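Local coordinates for acetyl-CoA acetyltransferase A (Ascaris suum, PDB 6BJA), which probably catalyses the reversible acetyl transfer between acetyl-CoA molecules as a thiolase, and binds coenzyme A, at residues K9-L14 / A280-Y285; I21-S26 / E221-K226; R114-A119 / V264-E269; S126-Y131 / V145-R150. All blocks are in the same frame, centred on the assembly; numbering follows the deposited sequence.

Interaction 1. Residues K9-L14 / A280-Y285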
loop_
_atom_site.group_PDB
_atom_site.type_symbol
_atom_site.label_atom_id
_atom_site.label_comp_id
_atom_site.label_asym_id
_atom_site.label_seq_id
_atom_site.Cartn_x
_atom_site.Cartn_y
_atom_site.Cartn_z
ATOM N N LYS A 9 0.487 -51.923 -10.416
ATOM C CA LYS A 9 0.716 -50.486 -10.554
ATOM C C LYS A 9 -0.457 -49.809 -11.277
ATOM O O LYS A 9 -0.333 -48.721 -11.847
ATOM C CB LYS A 9 2.026 -50.241 -11.279
ATOM C CG LYS A 9 3.179 -50.953 -10.607
ATOM C CD LYS A 9 4.527 -50.396 -11.033
ATOM C CE LYS A 9 4.780 -50.598 -12.514
ATOM N NZ LYS A 9 6.051 -49.952 -12.919
ATOM N N ASP A 10 -1.598 -50.483 -11.262
ATOM C CA ASP A 10 -2.850 -49.835 -11.586
ATOM C C ASP A 10 -3.111 -48.763 -10.541
ATOM O O ASP A 10 -2.591 -48.842 -9.435
ATOM C CB ASP A 10 -3.996 -50.839 -11.605
ATOM C CG ASP A 10 -3.903 -51.813 -12.751
ATOM O OD1 ASP A 10 -3.046 -51.619 -13.637
ATOM O OD2 ASP A 10 -4.700 -52.770 -12.765
ATOM N N VAL A 11 -3.934 -47.782 -10.896
ATOM C CA VAL A 11 -4.211 -46.641 -10.034
ATOM C C VAL A 11 -5.672 -46.608 -9.609
ATOM O O VAL A 11 -6.569 -46.504 -10.438
ATOM C CB VAL A 11 -3.869 -45.328 -10.759
ATOM C CG1 VAL A 11 -4.168 -44.117 -9.898
ATOM C CG2 VAL A 11 -2.403 -45.318 -11.169
ATOM N N TYR A 12 -5.900 -46.708 -8.303
ATOM C CA TYR A 12 -7.261 -46.660 -7.768
ATOM C C TYR A 12 -7.506 -45.409 -6.954
ATOM O O TYR A 12 -6.593 -44.874 -6.332
ATOM C CB TYR A 12 -7.532 -47.887 -6.905
ATOM C CG TYR A 12 -7.580 -49.155 -7.710
ATOM C CD1 TYR A 12 -6.426 -49.895 -7.924
ATOM C CD2 TYR A 12 -8.768 -49.608 -8.263
ATOM C CE1 TYR A 12 -6.456 -51.064 -8.664
ATOM C CE2 TYR A 12 -8.810 -50.766 -9.012
ATOM C CZ TYR A 12 -7.647 -51.491 -9.205
ATOM O OH TYR A 12 -7.685 -52.642 -9.948
ATOM N N ILE A 13 -8.753 -44.945 -6.987
ATOM C CA ILE A 13 -9.224 -43.875 -6.122
ATOM C C ILE A 13 -9.869 -44.516 -4.901
ATOM O O ILE A 13 -10.842 -45.244 -5.051
ATOM C CB ILE A 13 -10.242 -42.986 -6.861
ATOM C CG1 ILE A 13 -9.557 -42.281 -8.034
ATOM C CG2 ILE A 13 -10.855 -41.962 -5.926
ATOM C CD1 ILE A 13 -10.480 -41.573 -8.991
ATOM N N LEU A 14 -9.334 -44.256 -3.716
ATOM C CA LEU A 14 -9.900 -44.813 -2.481
ATOM C C LEU A 14 -10.952 -43.903 -1.884
ATOM O O LEU A 14 -11.889 -44.382 -1.239
ATOM C CB LEU A 14 -8.817 -45.053 -1.451
ATOM C CG LEU A 14 -7.700 -46.017 -1.848
ATOM C CD1 LEU A 14 -6.792 -46.270 -0.653
ATOM C CD2 LEU A 14 -8.266 -47.331 -2.382
ATOM N N ALA A 280 -13.157 -46.107 -7.331
ATOM C CA ALA A 280 -12.990 -45.947 -8.762
ATOM C C ALA A 280 -11.567 -46.307 -9.166
ATOM O O ALA A 280 -10.678 -46.449 -8.331
ATOM C CB ALA A 280 -13.322 -44.525 -9.173
ATOM N N LYS A 281 -11.371 -46.452 -10.470
ATOM C CA LYS A 281 -10.078 -46.759 -11.052
ATOM C C LYS A 281 -9.731 -45.675 -12.068
ATOM O O LYS A 281 -10.588 -45.263 -12.840
ATOM C CB LYS A 281 -10.129 -48.139 -11.717
ATOM C CG LYS A 281 -8.808 -48.650 -12.200
ATOM C CD LYS A 281 -8.926 -50.073 -12.708
ATOM C CE LYS A 281 -7.554 -50.661 -13.007
ATOM N NZ LYS A 281 -7.616 -52.099 -13.397
ATOM N N VAL A 282 -8.499 -45.189 -12.059
ATOM C CA VAL A 282 -8.065 -44.245 -13.080
ATOM C C VAL A 282 -7.533 -45.042 -14.271
ATOM O O VAL A 282 -6.547 -45.754 -14.141
ATOM C CB VAL A 282 -6.985 -43.285 -12.570
ATOM C CG1 VAL A 282 -6.499 -42.389 -13.715
ATOM C CG2 VAL A 282 -7.505 -42.450 -11.420
ATOM N N LEU A 283 -8.200 -44.933 -15.420
ATOM C CA LEU A 283 -7.844 -45.746 -16.581
ATOM C C LEU A 283 -6.806 -45.083 -17.467
ATOM O O LEU A 283 -5.932 -45.759 -18.022
ATOM C CB LEU A 283 -9.075 -46.045 -17.411
ATOM C CG LEU A 283 -10.139 -46.900 -16.741
ATOM C CD1 LEU A 283 -11.242 -47.172 -17.735
ATOM C CD2 LEU A 283 -9.548 -48.191 -16.197
ATOM N N SER A 284 -6.914 -43.769 -17.604
ATOM C CA SER A 284 -6.079 -43.031 -18.535
ATOM C C SER A 284 -6.215 -41.542 -18.306
ATOM O O SER A 284 -7.172 -41.086 -17.658
ATOM C CB SER A 284 -6.465 -43.375 -19.978
ATOM O OG SER A 284 -5.503 -42.887 -20.899
ATOM N N TYR A 285 -5.274 -40.780 -18.852
ATOM C CA TYR A 285 -5.370 -39.331 -18.845
ATOM C C TYR A 285 -4.748 -38.785 -20.131
ATOM O O TYR A 285 -3.983 -39.478 -20.806
ATOM C CB TYR A 285 -4.685 -38.743 -17.611
ATOM C CG TYR A 285 -3.221 -39.003 -17.557
ATOM C CD1 TYR A 285 -2.368 -38.161 -18.236
ATOM C CD2 TYR A 285 -2.691 -40.070 -16.854
ATOM C CE1 TYR A 285 -1.058 -38.346 -18.231
ATOM C CE2 TYR A 285 -1.312 -40.273 -16.844
ATOM C CZ TYR A 285 -0.518 -39.388 -17.551
ATOM O OH TYR A 285 0.854 -39.482 -17.618
HETATM O O HOH W 1 -4.992 -47.895 -13.569
HETATM O O HOH W 2 -10.116 -53.212 -11.397
#
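The side chain of K281 crosses the Y12 ring at a slant: its CG makes an off-centre CH-pi contact, 4.3 Å from the ring centroid, and CD and CE follow toward CZ and OH. A280 O lies near the ring plane at its edge, and a water bonded to Y12 OH sits in that plane at the edge too. K281 CG is anti to the backbone N (chi1 -172°). K281 NZ forms a salt bridge with D10 OD2 at 3.1 Å, meeting it from above the carboxylate plane. The backbones run antiparallel, with V282 N bonded to V11 O and I13 N to A280 O, both at 2.8 Å; a second water links V11 N to V282 O. On the opposite face of the sheet I13 CD1 rests 3.9 Å from V282 CG2. That V11/I13/A280/V282 face is apolar and buried; on the other, K281 is apolar along its chain and ionic at its tip. Both faces and the backbone bonds thereby join the N- and C-terminal thiolase regions.

Interaction 2. Residues I21-S26 / E221-K226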
loop_
_atom_site.group_PDB
_atom_site.type_symbol
_atom_site.label_atom_id
_atom_site.label_comp_id
_atom_site.label_asym_id
_atom_site.label_seq_id
_atom_site.Cartn_x
_atom_site.Cartn_y
_atom_site.Cartn_z
ATOM N N ILE A 21 -18.535 -25.118 -1.657
ATOM C CA ILE A 21 -17.848 -24.009 -2.307
ATOM C C ILE A 21 -18.508 -22.714 -1.854
ATOM O O ILE A 21 -19.721 -22.558 -1.996
ATOM C CB ILE A 21 -17.891 -24.148 -3.830
ATOM C CG1 ILE A 21 -17.157 -25.422 -4.273
ATOM C CG2 ILE A 21 -17.300 -22.926 -4.476
ATOM C CD1 ILE A 21 -17.418 -25.810 -5.708
ATOM N N ALA A 22 -17.734 -21.801 -1.272
ATOM C CA ALA A 22 -18.284 -20.557 -0.740
ATOM C C ALA A 22 -18.056 -19.398 -1.704
ATOM O O ALA A 22 -17.135 -19.418 -2.540
ATOM C CB ALA A 22 -17.684 -20.235 0.632
ATOM N N SER A 23 -18.933 -18.406 -1.612
ATOM C CA SER A 23 -18.798 -17.191 -2.397
ATOM C C SER A 23 -17.619 -16.328 -1.948
ATOM O O SER A 23 -17.056 -16.483 -0.869
ATOM C CB SER A 23 -20.078 -16.374 -2.324
ATOM O OG SER A 23 -21.146 -17.141 -2.846
ATOM N N PHE A 24 -17.240 -15.404 -2.813
ATOM C CA PHE A 24 -16.166 -14.470 -2.517
ATOM C C PHE A 24 -16.460 -13.589 -1.311
ATOM O O PHE A 24 -17.531 -12.970 -1.239
ATOM C CB PHE A 24 -15.957 -13.637 -3.771
ATOM C CG PHE A 24 -14.837 -12.649 -3.709
ATOM C CD1 PHE A 24 -13.528 -13.049 -3.459
ATOM C CD2 PHE A 24 -15.077 -11.318 -3.992
ATOM C CE1 PHE A 24 -12.489 -12.123 -3.455
ATOM C CE2 PHE A 24 -14.045 -10.385 -3.996
ATOM C CZ PHE A 24 -12.754 -10.791 -3.729
ATOM N N ARG A 25 -15.504 -13.533 -0.377
ATOM C CA ARG A 25 -15.616 -12.733 0.840
ATOM C C ARG A 25 -16.869 -13.111 1.619
ATOM O O ARG A 25 -17.575 -12.249 2.134
ATOM C CB ARG A 25 -15.635 -11.236 0.519
ATOM C CG ARG A 25 -14.461 -10.726 -0.322
ATOM C CD ARG A 25 -13.144 -10.840 0.403
ATOM N NE ARG A 25 -13.138 -10.143 1.685
ATOM C CZ ARG A 25 -12.190 -10.258 2.611
ATOM N NH1 ARG A 25 -11.120 -11.024 2.406
ATOM N NH2 ARG A 25 -12.310 -9.596 3.759
ATOM N N SER A 26 -17.120 -14.410 1.709
ATOM C CA SER A 26 -18.292 -14.938 2.401
ATOM C C SER A 26 -17.882 -15.819 3.577
ATOM O O SER A 26 -16.926 -15.515 4.293
ATOM C CB SER A 26 -19.158 -15.707 1.396
ATOM O OG SER A 26 -20.426 -16.041 1.953
ATOM N N GLU A 221 -23.390 -26.435 2.626
ATOM C CA GLU A 221 -23.955 -26.384 1.268
ATOM C C GLU A 221 -23.222 -25.349 0.423
ATOM O O GLU A 221 -22.827 -24.314 0.928
ATOM C CB GLU A 221 -25.447 -26.020 1.283
ATOM C CG GLU A 221 -26.331 -26.951 2.042
ATOM C CD GLU A 221 -27.802 -26.596 1.856
ATOM O OE1 GLU A 221 -28.101 -25.513 1.295
ATOM O OE2 GLU A 221 -28.647 -27.415 2.265
ATOM N N ASP A 222 -23.053 -25.635 -0.861
ATOM C CA ASP A 222 -22.536 -24.666 -1.802
ATOM C C ASP A 222 -23.349 -23.377 -1.733
ATOM O O ASP A 222 -24.572 -23.418 -1.559
ATOM C CB ASP A 222 -22.576 -25.222 -3.231
ATOM C CG ASP A 222 -21.723 -26.467 -3.411
ATOM O OD1 ASP A 222 -20.596 -26.543 -2.851
ATOM O OD2 ASP A 222 -22.169 -27.379 -4.128
ATOM N N GLU A 223 -22.686 -22.238 -1.879
ATOM C CA GLU A 223 -23.351 -20.942 -1.765
ATOM C C GLU A 223 -23.794 -20.319 -3.077
ATOM O O GLU A 223 -24.810 -19.649 -3.122
ATOM C CB GLU A 223 -22.434 -19.945 -1.039
ATOM C CG GLU A 223 -22.134 -20.327 0.380
ATOM C CD GLU A 223 -21.501 -19.212 1.214
ATOM O OE1 GLU A 223 -20.765 -18.370 0.650
ATOM O OE2 GLU A 223 -21.752 -19.176 2.447
ATOM N N GLU A 224 -23.016 -20.485 -4.145
ATOM C CA GLU A 224 -23.254 -19.680 -5.340
ATOM C C GLU A 224 -24.587 -19.965 -5.997
ATOM O O GLU A 224 -25.203 -19.051 -6.542
ATOM C CB GLU A 224 -22.135 -19.886 -6.362
ATOM C CG GLU A 224 -22.434 -19.287 -7.765
ATOM C CD GLU A 224 -22.708 -17.773 -7.789
ATOM O OE1 GLU A 224 -22.164 -17.035 -6.918
ATOM O OE2 GLU A 224 -23.442 -17.312 -8.724
ATOM N N TYR A 225 -25.039 -21.214 -5.978
ATOM C CA TYR A 225 -26.202 -21.573 -6.797
ATOM C C TYR A 225 -27.462 -20.879 -6.294
ATOM O O TYR A 225 -28.438 -20.744 -7.048
ATOM C CB TYR A 225 -26.394 -23.089 -6.834
ATOM C CG TYR A 225 -27.070 -23.686 -5.615
ATOM C CD1 TYR A 225 -26.330 -24.088 -4.518
ATOM C CD2 TYR A 225 -28.444 -23.863 -5.579
ATOM C CE1 TYR A 225 -26.933 -24.629 -3.402
ATOM C CE2 TYR A 225 -29.056 -24.402 -4.466
ATOM C CZ TYR A 225 -28.304 -24.787 -3.389
ATOM O OH TYR A 225 -28.915 -25.335 -2.267
ATOM N N LYS A 226 -27.440 -20.434 -5.038
ATOM C CA LYS A 226 -28.597 -19.739 -4.453
ATOM C C LYS A 226 -28.700 -18.270 -4.866
ATOM O O LYS A 226 -29.715 -17.616 -4.588
ATOM C CB LYS A 226 -28.544 -19.834 -2.926
ATOM C CG LYS A 226 -28.494 -21.261 -2.425
ATOM C CD LYS A 226 -28.360 -21.322 -0.910
ATOM C CE LYS A 226 -27.501 -22.501 -0.466
ATOM N NZ LYS A 226 -27.520 -22.694 1.008
HETATM O O HOH W 3 -20.909 -22.337 -4.429
#
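E223 OE1 is held by two donors of the segment I21-S26: S26 OG at 2.7 Å on its syn side and S23 N at 2.9 Å on its anti side. Those donors stand at the two ends of a type II beta turn from S23 to S26, which follows the first strand of the thiolase fold, so one carboxylate oxygen ties both ends of the turn to the loop. The E223 chain, extended beyond CG, carries the carboxylate to the turn; T27 OG1 bonds the other oxygen, OE2. Further back, the backbone pairs with E223 N on I21 O at 3.0 Å, and D222 OD1 takes I21 N at 2.8 Å through its anti lone pair. R18 shares OD1 in a salt bridge, and W195 NE1 bonds OD2, so both carboxylate oxygens of D222 have partners. A water bridges I21 O and E224 N, donating to the first and accepting from the second. E224 itself lies beside the coenzyme A site, where its OE2 hydrogen-bonds to the hydroxyl of Y188, a residue that binds CoA.

Interaction 3. Residues R114-A119 / V264-E269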
loop_
_atom_site.group_PDB
_atom_site.type_symbol
_atom_site.label_atom_id
_atom_site.label_comp_id
_atom_site.label_asym_id
_atom_site.label_seq_id
_atom_site.Cartn_x
_atom_site.Cartn_y
_atom_site.Cartn_z
ATOM N N ARG A 114 5.767 -44.636 -6.029
ATOM C CA ARG A 114 4.849 -44.547 -4.883
ATOM C C ARG A 114 3.759 -45.602 -4.927
ATOM O O ARG A 114 3.405 -46.117 -5.995
ATOM C CB ARG A 114 4.164 -43.180 -4.836
ATOM C CG ARG A 114 5.072 -42.007 -4.753
ATOM C CD ARG A 114 6.006 -42.077 -3.576
ATOM N NE ARG A 114 6.702 -40.816 -3.374
ATOM C CZ ARG A 114 7.645 -40.616 -2.468
ATOM N NH1 ARG A 114 7.999 -41.604 -1.648
ATOM N NH2 ARG A 114 8.224 -39.434 -2.352
ATOM N N ARG A 115 3.198 -45.878 -3.748
ATOM C CA ARG A 115 2.066 -46.787 -3.608
ATOM C C ARG A 115 0.792 -46.047 -3.229
ATOM O O ARG A 115 -0.293 -46.467 -3.597
ATOM C CB ARG A 115 2.355 -47.844 -2.544
ATOM C CG ARG A 115 3.315 -48.947 -2.980
ATOM C CD ARG A 115 3.932 -49.641 -1.759
ATOM N NE ARG A 115 2.993 -50.456 -0.984
ATOM C CZ ARG A 115 2.736 -51.741 -1.221
ATOM N NH1 ARG A 115 1.876 -52.397 -0.464
ATOM N NH2 ARG A 115 3.325 -52.372 -2.227
ATOM N N ILE A 116 0.938 -44.985 -2.441
ATOM C CA ILE A 116 -0.200 -44.279 -1.846
ATOM C C ILE A 116 0.084 -42.784 -1.821
ATOM O O ILE A 116 1.074 -42.358 -1.260
ATOM C CB ILE A 116 -0.482 -44.744 -0.406
ATOM C CG1 ILE A 116 -0.726 -46.254 -0.366
ATOM C CG2 ILE A 116 -1.688 -43.995 0.156
ATOM C CD1 ILE A 116 -0.664 -46.833 1.040
ATOM N N VAL A 117 -0.784 -41.975 -2.426
ATOM C CA VAL A 117 -0.595 -40.538 -2.354
ATOM C C VAL A 117 -1.924 -39.833 -2.157
ATOM O O VAL A 117 -2.986 -40.419 -2.408
ATOM C CB VAL A 117 0.073 -39.963 -3.622
ATOM C CG1 VAL A 117 1.387 -40.699 -3.963
ATOM C CG2 VAL A 117 -0.845 -40.018 -4.765
ATOM N N VAL A 118 -1.861 -38.591 -1.691
ATOM C CA VAL A 118 -3.046 -37.747 -1.680
ATOM C C VAL A 118 -2.829 -36.591 -2.660
ATOM O O VAL A 118 -1.778 -35.933 -2.657
ATOM C CB VAL A 118 -3.391 -37.241 -0.249
ATOM C CG1 VAL A 118 -2.348 -36.285 0.334
ATOM C CG2 VAL A 118 -4.803 -36.605 -0.270
ATOM N N ALA A 119 -3.808 -36.406 -3.548
ATOM C CA ALA A 119 -3.784 -35.355 -4.550
ATOM C C ALA A 119 -4.989 -34.459 -4.307
ATOM O O ALA A 119 -6.115 -34.949 -4.173
ATOM C CB ALA A 119 -3.820 -35.956 -5.926
ATOM N N VAL A 264 -7.590 -39.653 -2.313
ATOM C CA VAL A 264 -6.469 -40.545 -2.011
ATOM C C VAL A 264 -6.365 -41.562 -3.138
ATOM O O VAL A 264 -7.355 -42.189 -3.501
ATOM C CB VAL A 264 -6.651 -41.245 -0.652
ATOM C CG1 VAL A 264 -5.628 -42.351 -0.446
ATOM C CG2 VAL A 264 -6.541 -40.240 0.445
ATOM N N LEU A 265 -5.151 -41.729 -3.671
ATOM C CA LEU A 265 -4.888 -42.683 -4.733
ATOM C C LEU A 265 -4.016 -43.803 -4.181
ATOM O O LEU A 265 -3.142 -43.557 -3.352
ATOM C CB LEU A 265 -4.182 -42.006 -5.916
ATOM C CG LEU A 265 -4.818 -40.718 -6.437
ATOM C CD1 LEU A 265 -3.941 -40.072 -7.498
ATOM C CD2 LEU A 265 -6.181 -40.970 -7.005
ATOM N N ALA A 266 -4.261 -45.026 -4.632
ATOM C CA ALA A 266 -3.431 -46.154 -4.212
ATOM C C ALA A 266 -3.229 -47.163 -5.350
ATOM O O ALA A 266 -4.067 -47.300 -6.244
ATOM C CB ALA A 266 -4.050 -46.845 -2.987
ATOM N N SER A 267 -2.097 -47.875 -5.300
ATOM C CA SER A 267 -1.792 -48.866 -6.314
ATOM C C SER A 267 -2.639 -50.124 -6.147
ATOM O O SER A 267 -3.186 -50.381 -5.074
ATOM C CB SER A 267 -0.304 -49.235 -6.257
ATOM O OG SER A 267 -0.052 -50.056 -5.133
ATOM N N GLY A 268 -2.738 -50.912 -7.213
ATOM C CA GLY A 268 -3.401 -52.200 -7.153
ATOM C C GLY A 268 -2.804 -53.096 -6.080
ATOM O O GLY A 268 -3.538 -53.841 -5.420
ATOM N N GLU A 269 -1.488 -53.019 -5.876
ATOM C CA GLU A 269 -0.835 -53.850 -4.862
ATOM C C GLU A 269 -1.352 -53.507 -3.465
ATOM O O GLU A 269 -1.667 -54.398 -2.687
ATOM C CB GLU A 269 0.688 -53.704 -4.918
ATOM C CG GLU A 269 1.432 -54.733 -4.071
ATOM C CD GLU A 269 2.947 -54.714 -4.296
ATOM O OE1 GLU A 269 3.507 -55.763 -4.688
ATOM O OE2 GLU A 269 3.578 -53.654 -4.077
#
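V117 and L265 meet as a hydrogen-bonded antiparallel pair: L265 N gives a 2.8 Å bond to V117 O, almost straight at 168°, and V117 N returns one of 3.0 Å to L265 O. Their side chains slant across each other, V117 CG2 lying 4.1 Å from L265 CB. With V117 CG1 anti to the carbonyl carbon (chi1 -53°), CG2 falls between the backbone N and the carbonyl carbon and is the branch that meets L265. On the other face of the sheet, V118 CG2 and V264 CG2 approach to 4.1 Å, and I116 CG1 reaches A266 CB at 4.3 Å. These are neighbouring strands, 116-124 and 257-267, of the long mixed sheet of the thiolase fold; L14 of the next strand, 11-23, packs against V264 and A266, and I109 of helix 97-110 against L265 and S267. Where strand 257-267 ends, S267 N still bonds R115 O at 2.9 Å, and the residue then becomes the N-cap of helix 268-274, its OG taking V270 N. Past that point E269 extends toward the R115 guanidinium; an ion pair is modelled there, but NH2 and OE2 are too close for its detail to be trusted. R115 has a second acidic partner on the same helix, E273, which takes NH1 in a salt bridge.

Interaction 4. Residues S126-Y131 / V145-R150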
loop_
_atom_site.group_PDB
_atom_site.type_symbol
_atom_site.label_atom_id
_atom_site.label_comp_id
_atom_site.label_asym_id
_atom_site.label_seq_id
_atom_site.Cartn_x
_atom_site.Cartn_y
_atom_site.Cartn_z
ATOM N N SER A 126 -10.841 -15.383 -1.670
ATOM C CA SER A 126 -11.140 -14.335 -0.707
ATOM C C SER A 126 -9.906 -13.703 -0.091
ATOM O O SER A 126 -9.951 -12.561 0.345
ATOM C CB SER A 126 -11.995 -14.891 0.424
ATOM O OG SER A 126 -13.290 -15.249 -0.043
ATOM N N ASN A 127 -8.828 -14.473 0.013
ATOM C CA ASN A 127 -7.630 -13.998 0.688
ATOM C C ASN A 127 -6.472 -13.658 -0.244
ATOM O O ASN A 127 -5.357 -13.384 0.216
ATOM C CB ASN A 127 -7.199 -15.038 1.704
ATOM C CG ASN A 127 -8.083 -15.012 2.911
ATOM O OD1 ASN A 127 -8.074 -14.038 3.658
ATOM N ND2 ASN A 127 -8.878 -16.057 3.097
ATOM N N ALA A 128 -6.725 -13.632 -1.546
ATOM C CA ALA A 128 -5.717 -13.171 -2.498
ATOM C C ALA A 128 -5.450 -11.686 -2.261
ATOM O O ALA A 128 -6.389 -10.885 -2.197
ATOM C CB ALA A 128 -6.199 -13.414 -3.902
ATOM N N PRO A 129 -4.176 -11.292 -2.134
ATOM C CA PRO A 129 -3.885 -9.909 -1.760
ATOM C C PRO A 129 -3.714 -8.968 -2.933
ATOM O O PRO A 129 -3.919 -9.360 -4.077
ATOM C CB PRO A 129 -2.568 -10.045 -1.008
ATOM C CG PRO A 129 -1.847 -11.123 -1.804
ATOM C CD PRO A 129 -2.958 -12.121 -2.140
ATOM N N PHE A 130 -3.325 -7.735 -2.614
ATOM C CA PHE A 130 -2.877 -6.776 -3.599
ATOM C C PHE A 130 -1.373 -6.648 -3.480
ATOM O O PHE A 130 -0.822 -6.901 -2.414
ATOM C CB PHE A 130 -3.540 -5.413 -3.406
ATOM C CG PHE A 130 -5.036 -5.461 -3.493
ATOM C CD1 PHE A 130 -5.670 -5.345 -4.710
ATOM C CD2 PHE A 130 -5.788 -5.627 -2.361
ATOM C CE1 PHE A 130 -7.044 -5.404 -4.785
ATOM C CE2 PHE A 130 -7.161 -5.684 -2.440
ATOM C CZ PHE A 130 -7.775 -5.565 -3.656
ATOM N N TYR A 131 -0.729 -6.250 -4.573
ATOM C CA TYR A 131 0.720 -6.146 -4.630
ATOM C C TYR A 131 1.192 -4.702 -4.729
ATOM O O TYR A 131 0.714 -3.938 -5.562
ATOM C CB TYR A 131 1.259 -6.909 -5.850
ATOM C CG TYR A 131 0.825 -8.358 -5.986
ATOM C CD1 TYR A 131 0.763 -9.190 -4.879
ATOM C CD2 TYR A 131 0.531 -8.904 -7.235
ATOM C CE1 TYR A 131 0.412 -10.509 -5.004
ATOM C CE2 TYR A 131 0.176 -10.219 -7.373
ATOM C CZ TYR A 131 0.118 -11.024 -6.246
ATOM O OH TYR A 131 -0.223 -12.349 -6.358
ATOM N N VAL A 145 -1.692 -3.757 -7.590
ATOM C CA VAL A 145 -2.082 -4.814 -8.509
ATOM C C VAL A 145 -2.907 -5.842 -7.750
ATOM O O VAL A 145 -2.540 -6.244 -6.656
ATOM C CB VAL A 145 -0.850 -5.478 -9.116
ATOM C CG1 VAL A 145 -1.236 -6.669 -9.989
ATOM C CG2 VAL A 145 -0.046 -4.458 -9.905
ATOM N N ASP A 146 -4.020 -6.258 -8.353
ATOM C CA ASP A 146 -4.894 -7.274 -7.770
ATOM C C ASP A 146 -4.427 -8.672 -8.158
ATOM O O ASP A 146 -4.402 -9.013 -9.333
ATOM C CB ASP A 146 -6.322 -7.030 -8.246
ATOM C CG ASP A 146 -7.350 -7.836 -7.482
ATOM O OD1 ASP A 146 -7.005 -8.920 -6.979
ATOM O OD2 ASP A 146 -8.505 -7.361 -7.355
ATOM N N ALA A 147 -4.036 -9.473 -7.173
ATOM C CA ALA A 147 -3.580 -10.831 -7.429
ATOM C C ALA A 147 -4.598 -11.618 -8.252
ATOM O O ALA A 147 -4.221 -12.421 -9.093
ATOM C CB ALA A 147 -3.302 -11.563 -6.115
ATOM N N LEU A 148 -5.879 -11.403 -7.989
ATOM C CA LEU A 148 -6.920 -12.150 -8.699
ATOM C C LEU A 148 -6.870 -11.900 -10.187
ATOM O O LEU A 148 -7.028 -12.816 -10.988
ATOM C CB LEU A 148 -8.304 -11.784 -8.171
ATOM C CG LEU A 148 -8.643 -12.096 -6.730
ATOM C CD1 LEU A 148 -9.955 -11.415 -6.399
ATOM C CD2 LEU A 148 -8.757 -13.585 -6.539
ATOM N N GLN A 149 -6.638 -10.641 -10.544
ATOM C CA GLN A 149 -6.523 -10.243 -11.928
ATOM C C GLN A 149 -5.213 -10.717 -12.535
ATOM O O GLN A 149 -5.180 -11.470 -13.500
ATOM C CB GLN A 149 -6.616 -8.730 -11.999
ATOM C CG GLN A 149 -7.030 -8.150 -13.306
ATOM C CD GLN A 149 -7.481 -6.713 -13.121
ATOM O OE1 GLN A 149 -6.712 -5.868 -12.650
ATOM N NE2 GLN A 149 -8.744 -6.439 -13.444
ATOM N N ARG A 150 -4.116 -10.262 -11.953
ATOM C CA ARG A 150 -2.818 -10.478 -12.549
ATOM C C ARG A 150 -2.398 -11.947 -12.583
ATOM O O ARG A 150 -1.870 -12.417 -13.593
ATOM C CB ARG A 150 -1.780 -9.652 -11.807
ATOM C CG ARG A 150 -0.345 -9.928 -12.206
ATOM C CD ARG A 150 -0.074 -9.605 -13.652
ATOM N NE ARG A 150 1.348 -9.785 -13.919
ATOM C CZ ARG A 150 1.878 -10.106 -15.099
ATOM N NH1 ARG A 150 1.119 -10.314 -16.167
ATOM N NH2 ARG A 150 3.192 -10.229 -15.204
#
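Y131, A147 and V145 bury the most surface here. The Y131 ring lies obliquely against the start of helix 147-153, with Y131 CZ 3.5 Å and OH 3.2 Å from A147 CB; the hydroxyl hydrogen-bonds to D151 one turn on. Y131 CG is anti to the carbonyl carbon (chi1 -53°), and ring atom CD2 comes to 4.0 Å from V145 CG1. Backbone bonds fix the pair: Y131 N donates to V145 O at 2.8 Å, and V145 N donates back to Y131 O at 3.2 Å. A147 N then bonds P129 O at 3.1 Å, and its CB also lies against the proline CD. Next to it, A128 CB touches L148 CD2 at 3.7 Å, packing the leading segment on the first turn of the helix. D146 is the N-cap: OD1 accepts L148 N at 2.9 Å, from above the carboxylate plane, and is shared in a salt bridge with R134 of the second subunit, which also makes a cation-pi contact with F130. OD2 receives G140 N of the third subunit. F130 and Y131 pair with a strand of the second subunit as well, so the short hairpin continues a sheet across the interface, consistent with the root of the tetramerisation loop of tetrameric thiolases.

In the fold
Interactions 1 and 3 sit side by side in the long mixed sheet, centres 9 Å apart, and touch through strand 11-23, which lies between strands 257-267 and 280-289. Interaction 2 uses the far end of strand 11-23, across the chain's centre from interaction 1 (centres 31 Å apart), where it meets the loop carrying E224 beside coenzyme A. Interaction 4, centred 19 Å from interaction 2, touches it where R25 N bonds S126 OG. Along the chain the loop closed by interaction 1 encloses the other three, and interaction 4 is nested within both 2 and 3. The sheet links both thiolase regions at one end; the coenzyme pocket and the hairpin continuing into a second subunit lie at the other.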